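Local atomic coordinates of periplasmic binding protein/LacI transcriptional regulator (Clostridium phytofermentans, PDB entry 3BRS), a protein that probably binds a sugar outside the cell as the solute-binding component of a transport system. Residues Y6-P12 and I38-A44; P66-A72 and I91-D97; D50-Q54 and L71-D75. All coordinates share one frame; numbering follows the deposited sequence.

Contact 1 (Y6-P12 and I38-A44)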
loop_
_atom_site.group_PDB
_atom_site.type_symbol
_atom_site.label_atom_id
_atom_site.label_comp_id
_atom_site.label_asym_id
_atom_site.label_seq_id
_atom_site.Cartn_x
_atom_site.Cartn_y
_atom_site.Cartn_z
ATOM N N TYR A 6 -15.440 11.157 21.243
ATOM C CA TYR A 6 -15.541 10.923 19.811
ATOM C C TYR A 6 -15.467 9.445 19.470
ATOM O O TYR A 6 -14.635 8.721 20.034
ATOM C CB TYR A 6 -14.440 11.700 19.142
ATOM C CG TYR A 6 -14.676 13.218 19.164
ATOM C CD1 TYR A 6 -13.749 14.074 19.760
ATOM C CD2 TYR A 6 -15.825 13.788 18.573
ATOM C CE1 TYR A 6 -13.948 15.462 19.797
ATOM C CE2 TYR A 6 -16.038 15.201 18.606
ATOM C CZ TYR A 6 -15.080 16.014 19.210
ATOM O OH TYR A 6 -15.238 17.392 19.229
ATOM N N TYR A 7 -16.361 9.012 18.555
ATOM C CA TYR A 7 -16.412 7.628 18.069
ATOM C C TYR A 7 -15.955 7.576 16.567
ATOM O O TYR A 7 -16.596 8.158 15.686
ATOM C CB TYR A 7 -17.810 7.012 18.329
ATOM C CG TYR A 7 -18.100 5.612 17.849
ATOM C CD1 TYR A 7 -19.443 5.286 17.386
ATOM C CD2 TYR A 7 -17.089 4.601 17.829
ATOM C CE1 TYR A 7 -19.757 4.037 16.872
ATOM C CE2 TYR A 7 -17.381 3.292 17.328
ATOM C CZ TYR A 7 -18.739 3.026 16.852
ATOM O OH TYR A 7 -19.073 1.772 16.379
ATOM N N MET A 8 -14.845 6.872 16.332
ATOM C CA MET A 8 -14.174 6.752 15.017
ATOM C C MET A 8 -14.088 5.282 14.614
ATOM O O MET A 8 -13.868 4.414 15.434
ATOM C CB MET A 8 -12.748 7.319 15.053
ATOM C CG MET A 8 -12.596 8.821 15.456
ATOM S SD MET A 8 -11.058 9.615 14.812
ATOM C CE MET A 8 -11.316 11.203 15.570
ATOM N N ILE A 9 -14.347 4.965 13.353
ATOM C CA ILE A 9 -14.205 3.533 12.967
ATOM C C ILE A 9 -13.177 3.479 11.878
ATOM O O ILE A 9 -13.318 4.191 10.884
ATOM C CB ILE A 9 -15.561 2.962 12.476
ATOM C CG1 ILE A 9 -16.544 2.837 13.657
ATOM C CG2 ILE A 9 -15.341 1.547 11.734
ATOM C CD1 ILE A 9 -18.060 2.421 13.134
ATOM N N CYS A 10 -12.126 2.674 12.081
ATOM C CA CYS A 10 -11.065 2.516 11.064
ATOM C C CYS A 10 -11.325 1.293 10.173
ATOM O O CYS A 10 -11.623 0.195 10.714
ATOM C CB CYS A 10 -9.690 2.372 11.778
ATOM S SG CYS A 10 -8.443 2.188 10.483
ATOM N N ILE A 11 -11.221 1.440 8.851
ATOM C CA ILE A 11 -11.526 0.327 7.933
ATOM C C ILE A 11 -10.349 0.129 7.069
ATOM O O ILE A 11 -10.268 0.742 6.019
ATOM C CB ILE A 11 -12.790 0.538 7.069
ATOM C CG1 ILE A 11 -13.985 0.986 7.937
ATOM C CG2 ILE A 11 -13.082 -0.671 6.144
ATOM C CD1 ILE A 11 -15.292 1.278 7.098
ATOM N N PRO A 12 -9.364 -0.636 7.549
ATOM C CA PRO A 12 -8.195 -0.920 6.679
ATOM C C PRO A 12 -8.579 -1.834 5.494
ATOM O O PRO A 12 -9.741 -2.205 5.350
ATOM C CB PRO A 12 -7.204 -1.595 7.596
ATOM C CG PRO A 12 -7.786 -1.499 9.040
ATOM C CD PRO A 12 -9.272 -1.289 8.859
ATOM N N ILE A 38 -10.107 8.595 22.503
ATOM C CA ILE A 38 -11.041 8.455 21.398
ATOM C C ILE A 38 -11.598 7.039 21.479
ATOM O O ILE A 38 -10.876 6.113 21.795
ATOM C CB ILE A 38 -10.340 8.755 19.985
ATOM C CG1 ILE A 38 -10.240 10.268 19.721
ATOM C CG2 ILE A 38 -11.159 8.177 18.862
ATOM C CD1 ILE A 38 -9.097 10.792 18.859
ATOM N N LYS A 39 -12.882 6.849 21.210
ATOM C CA LYS A 39 -13.353 5.488 21.044
ATOM C C LYS A 39 -13.095 5.045 19.592
ATOM O O LYS A 39 -13.643 5.632 18.718
ATOM C CB LYS A 39 -14.829 5.352 21.429
ATOM C CG LYS A 39 -15.422 4.001 21.090
ATOM C CD LYS A 39 -16.722 3.724 21.853
ATOM C CE LYS A 39 -17.555 2.626 21.150
ATOM N NZ LYS A 39 -19.048 2.928 21.097
ATOM N N LEU A 40 -12.303 3.990 19.359
ATOM C CA LEU A 40 -11.857 3.563 17.999
ATOM C C LEU A 40 -12.163 2.071 17.812
ATOM O O LEU A 40 -11.660 1.228 18.578
ATOM C CB LEU A 40 -10.342 3.731 17.840
ATOM C CG LEU A 40 -9.641 4.192 16.531
ATOM C CD1 LEU A 40 -8.209 3.681 16.468
ATOM C CD2 LEU A 40 -10.385 4.011 15.169
ATOM N N GLU A 41 -12.994 1.744 16.813
ATOM C CA GLU A 41 -13.159 0.346 16.417
ATOM C C GLU A 41 -12.440 0.112 15.028
ATOM O O GLU A 41 -12.256 1.064 14.256
ATOM C CB GLU A 41 -14.667 -0.052 16.441
ATOM C CG GLU A 41 -15.436 0.003 17.854
ATOM C CD GLU A 41 -17.008 -0.201 17.751
ATOM O OE1 GLU A 41 -17.610 -0.075 16.615
ATOM O OE2 GLU A 41 -17.673 -0.522 18.827
ATOM N N PHE A 42 -11.983 -1.133 14.747
ATOM C CA PHE A 42 -11.523 -1.606 13.408
ATOM C C PHE A 42 -12.445 -2.655 12.770
ATOM O O PHE A 42 -13.031 -3.472 13.467
ATOM C CB PHE A 42 -10.144 -2.188 13.549
ATOM C CG PHE A 42 -9.150 -1.205 14.054
ATOM C CD1 PHE A 42 -8.407 -0.415 13.144
ATOM C CD2 PHE A 42 -8.959 -1.009 15.404
ATOM C CE1 PHE A 42 -7.423 0.552 13.596
ATOM C CE2 PHE A 42 -7.995 -0.026 15.865
ATOM C CZ PHE A 42 -7.248 0.760 14.922
ATOM N N MET A 43 -12.646 -2.571 11.475
ATOM C CA MET A 43 -13.493 -3.491 10.739
ATOM C C MET A 43 -12.680 -3.669 9.446
ATOM O O MET A 43 -12.170 -2.690 8.978
ATOM C CB MET A 43 -14.878 -2.858 10.383
ATOM C CG MET A 43 -15.714 -2.265 11.588
ATOM S SD MET A 43 -17.360 -1.658 11.076
ATOM C CE MET A 43 -18.342 -2.955 10.346
ATOM N N ALA A 44 -12.552 -4.881 8.877
ATOM C CA ALA A 44 -11.742 -5.062 7.680
ATOM C C ALA A 44 -12.169 -6.403 7.138
ATOM O O ALA A 44 -12.622 -7.275 7.922
ATOM C CB ALA A 44 -10.197 -5.047 8.011
#
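The side chain of Lys39 overlaps one face of the Tyr7 ring. Its NZ stands over the ring centre, 4.0 Å from the centroid and 7° off the normal, a cation-pi contact. CE lies over the same ring and adds a CH-pi contact. Both Tyr7 and Lys39 have CG anti to the backbone N, and both side chains leave on the same face of the sheet; Lys39 then crosses the Tyr7 ring obliquely. Glu41 meets the ring at its edge, near the ring plane, with its carboxylate turned 86° to the ring. Tyr7 OH donates to Glu41 OE1 in a very short hydrogen bond of 2.4 Å. So short a length is doubtful and carries no weight. OE1 also takes a salt bridge from Arg64.

Met8 and Cys10 point to the other face of the sheet. There Cys10 CB presses obliquely on the Phe42 ring, 3.4 Å from Phe42 CD1, and SG makes a sulfur-aromatic contact. Ile38 CG2 touches Met8 CG at 3.8 Å. Helix 20-36 packs on Phe42 and Ile38, and helix 246-262 on Met8.

Between the strands five backbone hydrogen bonds alternate in parallel register, from Lys39 N to Tyr6 O (2.8 Å) through to Met43 N to Cys10 O (3.0 Å). The strands, with helix 20-36 between them in sequence, form the first beta-alpha-beta unit of a Rossmann-like lobe, as in periplasmic binding proteins.

Contact 2 (P66-A72 and I91-D97)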
loop_
_atom_site.group_PDB
_atom_site.type_symbol
_atom_site.label_atom_id
_atom_site.label_comp_id
_atom_site.label_asym_id
_atom_site.label_seq_id
_atom_site.Cartn_x
_atom_site.Cartn_y
_atom_site.Cartn_z
ATOM N N PRO A 66 -20.789 6.479 13.882
ATOM C CA PRO A 66 -19.493 7.074 14.348
ATOM C C PRO A 66 -19.416 8.581 13.916
ATOM O O PRO A 66 -20.268 9.076 13.113
ATOM C CB PRO A 66 -18.487 6.264 13.599
ATOM C CG PRO A 66 -19.310 6.062 12.161
ATOM C CD PRO A 66 -20.704 5.747 12.603
ATOM N N ASP A 67 -18.455 9.319 14.452
ATOM C CA ASP A 67 -18.227 10.685 14.054
ATOM C C ASP A 67 -17.353 10.722 12.789
ATOM O O ASP A 67 -17.441 11.642 11.957
ATOM C CB ASP A 67 -17.496 11.369 15.209
ATOM C CG ASP A 67 -18.406 11.638 16.401
ATOM O OD1 ASP A 67 -19.518 12.200 16.204
ATOM O OD2 ASP A 67 -18.009 11.234 17.502
ATOM N N VAL A 68 -16.529 9.689 12.623
ATOM C CA VAL A 68 -15.482 9.649 11.580
ATOM C C VAL A 68 -15.330 8.239 11.096
ATOM O O VAL A 68 -15.384 7.314 11.897
ATOM C CB VAL A 68 -14.071 10.060 12.132
ATOM C CG1 VAL A 68 -12.996 9.960 11.011
ATOM C CG2 VAL A 68 -14.076 11.483 12.758
ATOM N N ILE A 69 -15.116 8.048 9.807
ATOM C CA ILE A 69 -14.682 6.723 9.362
ATOM C C ILE A 69 -13.342 6.945 8.690
ATOM O O ILE A 69 -13.220 7.871 7.863
ATOM C CB ILE A 69 -15.682 6.197 8.327
ATOM C CG1 ILE A 69 -16.861 5.473 9.012
ATOM C CG2 ILE A 69 -14.970 5.364 7.197
ATOM C CD1 ILE A 69 -18.152 5.371 8.027
ATOM N N LEU A 70 -12.317 6.157 9.041
ATOM C CA LEU A 70 -11.034 6.222 8.312
ATOM C C LEU A 70 -10.980 5.045 7.340
ATOM O O LEU A 70 -11.208 3.923 7.769
ATOM C CB LEU A 70 -9.815 6.112 9.255
ATOM C CG LEU A 70 -9.770 7.156 10.353
ATOM C CD1 LEU A 70 -10.693 6.777 11.491
ATOM C CD2 LEU A 70 -8.378 7.120 10.795
ATOM N N LEU A 71 -10.598 5.246 6.073
ATOM C CA LEU A 71 -10.898 4.212 5.147
ATOM C C LEU A 71 -9.732 4.061 4.260
ATOM O O LEU A 71 -9.281 5.074 3.716
ATOM C CB LEU A 71 -12.161 4.583 4.334
ATOM C CG LEU A 71 -12.459 3.719 3.118
ATOM C CD1 LEU A 71 -12.714 2.223 3.496
ATOM C CD2 LEU A 71 -13.657 4.347 2.362
ATOM N N ALA A 72 -9.242 2.818 4.104
ATOM C CA ALA A 72 -8.205 2.526 3.066
ATOM C C ALA A 72 -9.007 1.843 1.971
ATOM O O ALA A 72 -9.594 0.793 2.202
ATOM C CB ALA A 72 -7.064 1.683 3.610
ATOM N N ILE A 91 -21.142 11.857 8.627
ATOM C CA ILE A 91 -19.809 11.329 9.061
ATOM C C ILE A 91 -18.628 11.923 8.257
ATOM O O ILE A 91 -18.674 12.043 7.013
ATOM C CB ILE A 91 -19.789 9.747 8.934
ATOM C CG1 ILE A 91 -20.950 9.155 9.752
ATOM C CG2 ILE A 91 -18.527 9.205 9.540
ATOM C CD1 ILE A 91 -21.311 7.721 9.368
ATOM N N LYS A 92 -17.558 12.260 8.980
ATOM C CA LYS A 92 -16.296 12.717 8.402
ATOM C C LYS A 92 -15.558 11.530 7.736
ATOM O O LYS A 92 -15.504 10.432 8.296
ATOM C CB LYS A 92 -15.438 13.268 9.577
ATOM C CG LYS A 92 -16.001 14.496 10.295
ATOM C CD LYS A 92 -15.799 15.728 9.421
ATOM C CE LYS A 92 -17.087 16.465 9.097
ATOM N NZ LYS A 92 -17.564 17.202 10.281
ATOM N N LEU A 93 -14.993 11.725 6.546
ATOM C CA LEU A 93 -14.222 10.708 5.920
ATOM C C LEU A 93 -12.759 11.132 5.887
ATOM O O LEU A 93 -12.437 12.128 5.229
ATOM C CB LEU A 93 -14.727 10.452 4.499
ATOM C CG LEU A 93 -14.001 9.439 3.632
ATOM C CD1 LEU A 93 -13.843 8.052 4.316
ATOM C CD2 LEU A 93 -14.779 9.317 2.387
ATOM N N ILE A 94 -11.888 10.376 6.543
ATOM C CA ILE A 94 -10.416 10.388 6.288
ATOM C C ILE A 94 -10.029 9.233 5.407
ATOM O O ILE A 94 -10.355 8.058 5.687
ATOM C CB ILE A 94 -9.572 10.256 7.621
ATOM C CG1 ILE A 94 -10.013 11.253 8.587
ATOM C CG2 ILE A 94 -7.988 10.376 7.431
ATOM C CD1 ILE A 94 -10.224 12.561 7.964
ATOM N N VAL A 95 -9.380 9.521 4.292
ATOM C CA VAL A 95 -8.805 8.419 3.530
ATOM C C VAL A 95 -7.362 8.155 4.008
ATOM O O VAL A 95 -6.602 9.070 4.106
ATOM C CB VAL A 95 -8.930 8.569 2.094
ATOM C CG1 VAL A 95 -7.921 7.628 1.417
ATOM C CG2 VAL A 95 -10.403 8.226 1.658
ATOM N N ILE A 96 -7.049 6.902 4.401
ATOM C CA ILE A 96 -5.692 6.550 4.783
ATOM C C ILE A 96 -5.043 5.535 3.754
ATOM O O ILE A 96 -5.703 4.629 3.232
ATOM C CB ILE A 96 -5.722 5.903 6.123
ATOM C CG1 ILE A 96 -6.849 4.880 6.121
ATOM C CG2 ILE A 96 -5.743 6.972 7.278
ATOM C CD1 ILE A 96 -6.673 3.792 7.199
ATOM N N ASP A 97 -3.766 5.698 3.447
ATOM C CA ASP A 97 -3.081 4.781 2.504
ATOM C C ASP A 97 -3.540 4.825 1.052
ATOM O O ASP A 97 -2.717 5.098 0.222
ATOM C CB ASP A 97 -3.158 3.363 3.051
ATOM C CG ASP A 97 -2.530 2.330 2.114
ATOM O OD1 ASP A 97 -1.381 2.512 1.735
ATOM O OD2 ASP A 97 -3.162 1.343 1.749
#
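Two neighbouring strands inside the parallel sheet of the N-terminal lobe meet here, in the beta-alpha-beta unit of strand 68-71, helix 80-83 and strand 92-96. Ile91 packs against segment 66-72. Its CD1 lies 3.8 Å from Pro66 CG, while CG2 reaches Ile69 CG1 at 4.1 Å. CG2 is placed there because it stands anti to the backbone N, with CG1 on the side of that N (chi1 -56°).

Val68 and Leu70 share a face with Lys92 and Ile94. Leu70 and Ile94 run side by side, pointing the same way, with Leu70 CG 4.1 Å from Ile94 CB. Helix 246-262 covers this side through Leu260 and Leu261. On the other face Leu93 CD1 reaches across to Leu71 CB at 3.9 Å and also touches Ile69 CG2. Helix 51-63 packs on Ile69 and Leu71.

Five backbone hydrogen bonds tie the strands. Ile69 N to Lys92 O is 2.8 Å and close to straight at 166°. The last one, Ile96 N to Leu71 O, is 3.0 Å long, but its donor sits 47° above the carbonyl plane. Ile96 CG1 also packs against Leu71 O at 3.4 Å.

The side-chain contacts between the strands are thus aliphatic, and the polar pairing is left to the backbone. Packed by helices on both faces, this pair belongs to the hydrophobic core of the lobe.

Contact 3 (D50-Q54 and L71-D75)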
loop_
_atom_site.group_PDB
_atom_site.type_symbol
_atom_site.label_atom_id
_atom_site.label_comp_id
_atom_site.label_asym_id
_atom_site.label_seq_id
_atom_site.Cartn_x
_atom_site.Cartn_y
_atom_site.Cartn_z
ATOM N N ASP A 50 -10.956 -7.807 -1.420
ATOM C CA ASP A 50 -12.389 -8.064 -1.318
ATOM C C ASP A 50 -13.176 -6.751 -1.175
ATOM O O ASP A 50 -13.802 -6.432 -0.172
ATOM C CB ASP A 50 -12.618 -9.048 -0.169
ATOM C CG ASP A 50 -13.950 -9.698 -0.237
ATOM O OD1 ASP A 50 -14.779 -9.368 -1.118
ATOM O OD2 ASP A 50 -14.205 -10.587 0.615
ATOM N N TYR A 51 -13.191 -5.941 -2.196
ATOM C CA TYR A 51 -13.927 -4.651 -2.044
ATOM C C TYR A 51 -15.444 -4.827 -1.766
ATOM O O TYR A 51 -16.076 -3.891 -1.249
ATOM C CB TYR A 51 -13.638 -3.634 -3.239
ATOM C CG TYR A 51 -14.412 -3.950 -4.512
ATOM C CD1 TYR A 51 -15.781 -3.596 -4.628
ATOM C CD2 TYR A 51 -13.823 -4.661 -5.545
ATOM C CE1 TYR A 51 -16.572 -3.904 -5.773
ATOM C CE2 TYR A 51 -14.629 -5.017 -6.701
ATOM C CZ TYR A 51 -15.979 -4.608 -6.774
ATOM O OH TYR A 51 -16.781 -4.852 -7.851
ATOM N N LEU A 52 -16.033 -5.997 -2.048
ATOM C CA LEU A 52 -17.494 -6.073 -2.019
ATOM C C LEU A 52 -17.867 -6.172 -0.520
ATOM O O LEU A 52 -18.897 -5.644 -0.011
ATOM C CB LEU A 52 -17.964 -7.322 -2.802
ATOM C CG LEU A 52 -18.250 -7.067 -4.306
ATOM C CD1 LEU A 52 -18.500 -8.274 -5.199
ATOM C CD2 LEU A 52 -19.448 -6.193 -4.374
ATOM N N VAL A 53 -16.912 -6.776 0.183
ATOM C CA VAL A 53 -17.024 -7.057 1.586
ATOM C C VAL A 53 -16.630 -5.839 2.324
ATOM O O VAL A 53 -17.227 -5.528 3.367
ATOM C CB VAL A 53 -16.222 -8.274 1.986
ATOM C CG1 VAL A 53 -16.072 -8.360 3.490
ATOM C CG2 VAL A 53 -17.000 -9.562 1.565
ATOM N N GLN A 54 -15.651 -5.145 1.804
ATOM C CA GLN A 54 -15.318 -3.798 2.371
ATOM C C GLN A 54 -16.430 -2.788 2.256
ATOM O O GLN A 54 -16.732 -2.055 3.203
ATOM C CB GLN A 54 -14.064 -3.186 1.737
ATOM C CG GLN A 54 -13.415 -2.216 2.762
ATOM C CD GLN A 54 -12.302 -1.346 2.169
ATOM O OE1 GLN A 54 -12.380 -0.846 0.970
ATOM N NE2 GLN A 54 -11.195 -1.220 2.959
ATOM N N LEU A 71 -10.598 5.246 6.073
ATOM C CA LEU A 71 -10.898 4.212 5.147
ATOM C C LEU A 71 -9.732 4.061 4.260
ATOM O O LEU A 71 -9.281 5.074 3.716
ATOM C CB LEU A 71 -12.161 4.583 4.334
ATOM C CG LEU A 71 -12.459 3.719 3.118
ATOM C CD1 LEU A 71 -12.714 2.223 3.496
ATOM C CD2 LEU A 71 -13.657 4.347 2.362
ATOM N N ALA A 72 -9.242 2.818 4.104
ATOM C CA ALA A 72 -8.205 2.526 3.066
ATOM C C ALA A 72 -9.007 1.843 1.971
ATOM O O ALA A 72 -9.594 0.793 2.202
ATOM C CB ALA A 72 -7.064 1.683 3.610
ATOM N N ALA A 73 -9.175 2.541 0.827
ATOM C CA ALA A 73 -10.191 2.121 -0.160
ATOM C C ALA A 73 -9.654 0.907 -0.882
ATOM O O ALA A 73 -8.617 0.945 -1.595
ATOM C CB ALA A 73 -10.436 3.244 -1.132
ATOM N N ALA A 74 -10.403 -0.174 -0.857
ATOM C CA ALA A 74 -9.928 -1.382 -1.590
ATOM C C ALA A 74 -9.812 -1.166 -3.111
ATOM O O ALA A 74 -8.984 -1.756 -3.771
ATOM C CB ALA A 74 -10.786 -2.616 -1.261
ATOM N N ASP A 75 -10.715 -0.390 -3.668
ATOM C CA ASP A 75 -10.808 -0.249 -5.100
ATOM C C ASP A 75 -10.910 1.231 -5.467
ATOM O O ASP A 75 -11.778 1.975 -4.957
ATOM C CB ASP A 75 -12.096 -0.997 -5.607
ATOM C CG ASP A 75 -12.027 -1.205 -7.080
ATOM O OD1 ASP A 75 -12.366 -0.273 -7.774
ATOM O OD2 ASP A 75 -11.468 -2.207 -7.554
#
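A chi1 of -153°, roughly trans, and an extended chain beyond CG carry the Gln54 amide from the first turn of helix 51-63 to the backbone of Ala72 and Ala74. Tyr51, one turn earlier, has CG between the backbone N and the carbonyl carbon (chi1 79°), and its ring lies beside Asp75.

The Gln54 amide uses both ends. NE2 donates to Ala72 O at 2.7 Å, nearly in line with that carbonyl. OE1 accepts from Ala74 N at 2.8 Å, with the donor tilted from the plane of the Gln54 carbonyl. Two bonds to the loop that follows strand 68-71 hold the amide against rotation and settle which end is oxygen. NE2 has a second acceptor in Pro12 O, so the side chain ties the loops after two neighbouring strands to the helix. These polar groups are buried and satisfy one another. Leu71 CD1 packs against the amide, 3.8 Å from Gln54 NE2.

Segment 71-75 is the loop leaving the C-terminal end of strand 68-71. In periplasmic binding proteins of this kind, loops at this edge of the sheet face the cleft between the lobes, where ligand is usually held. Asp50 is the N-cap residue of helix 51-63, and its carbonyl O accepts from both Val53 N and Gln54 N.

Ala74 CB touches both helix residues. It lies 3.6 Å from Tyr51 CB and 3.3 Å from Gln54 OE1. Asp75 and Tyr51 run side by side in the same direction, with ring and carboxylate planes 53° apart. Asp75 CB approaches Tyr51 CB at 3.9 Å, obliquely to the ring. The carboxylate turns to the following residues, where OD1 accepts from Lys78 N.

Contacts 1 and 2 belong to one parallel sheet, with centres about 9 Å apart. Strands 7-11 and 68-71 are neighbours in it, and a probable hydrogen bond of 2.7 Å from Ile11 N to Leu70 O joins the two contacts. Contact 3 starts where strand 68-71 ends and shares Leu71 and Ala72 with contact 2; their centres are about 13 Å apart. It also meets contact 1, about 15 Å away between centres, through Gln54 NE2 and Pro12 O at 3.0 Å. Contact 3 is thus tied to both strand pairs at their C-terminal ends. In relatives the ligand is held between the lobes, so a sugar would probably bind near these strand ends.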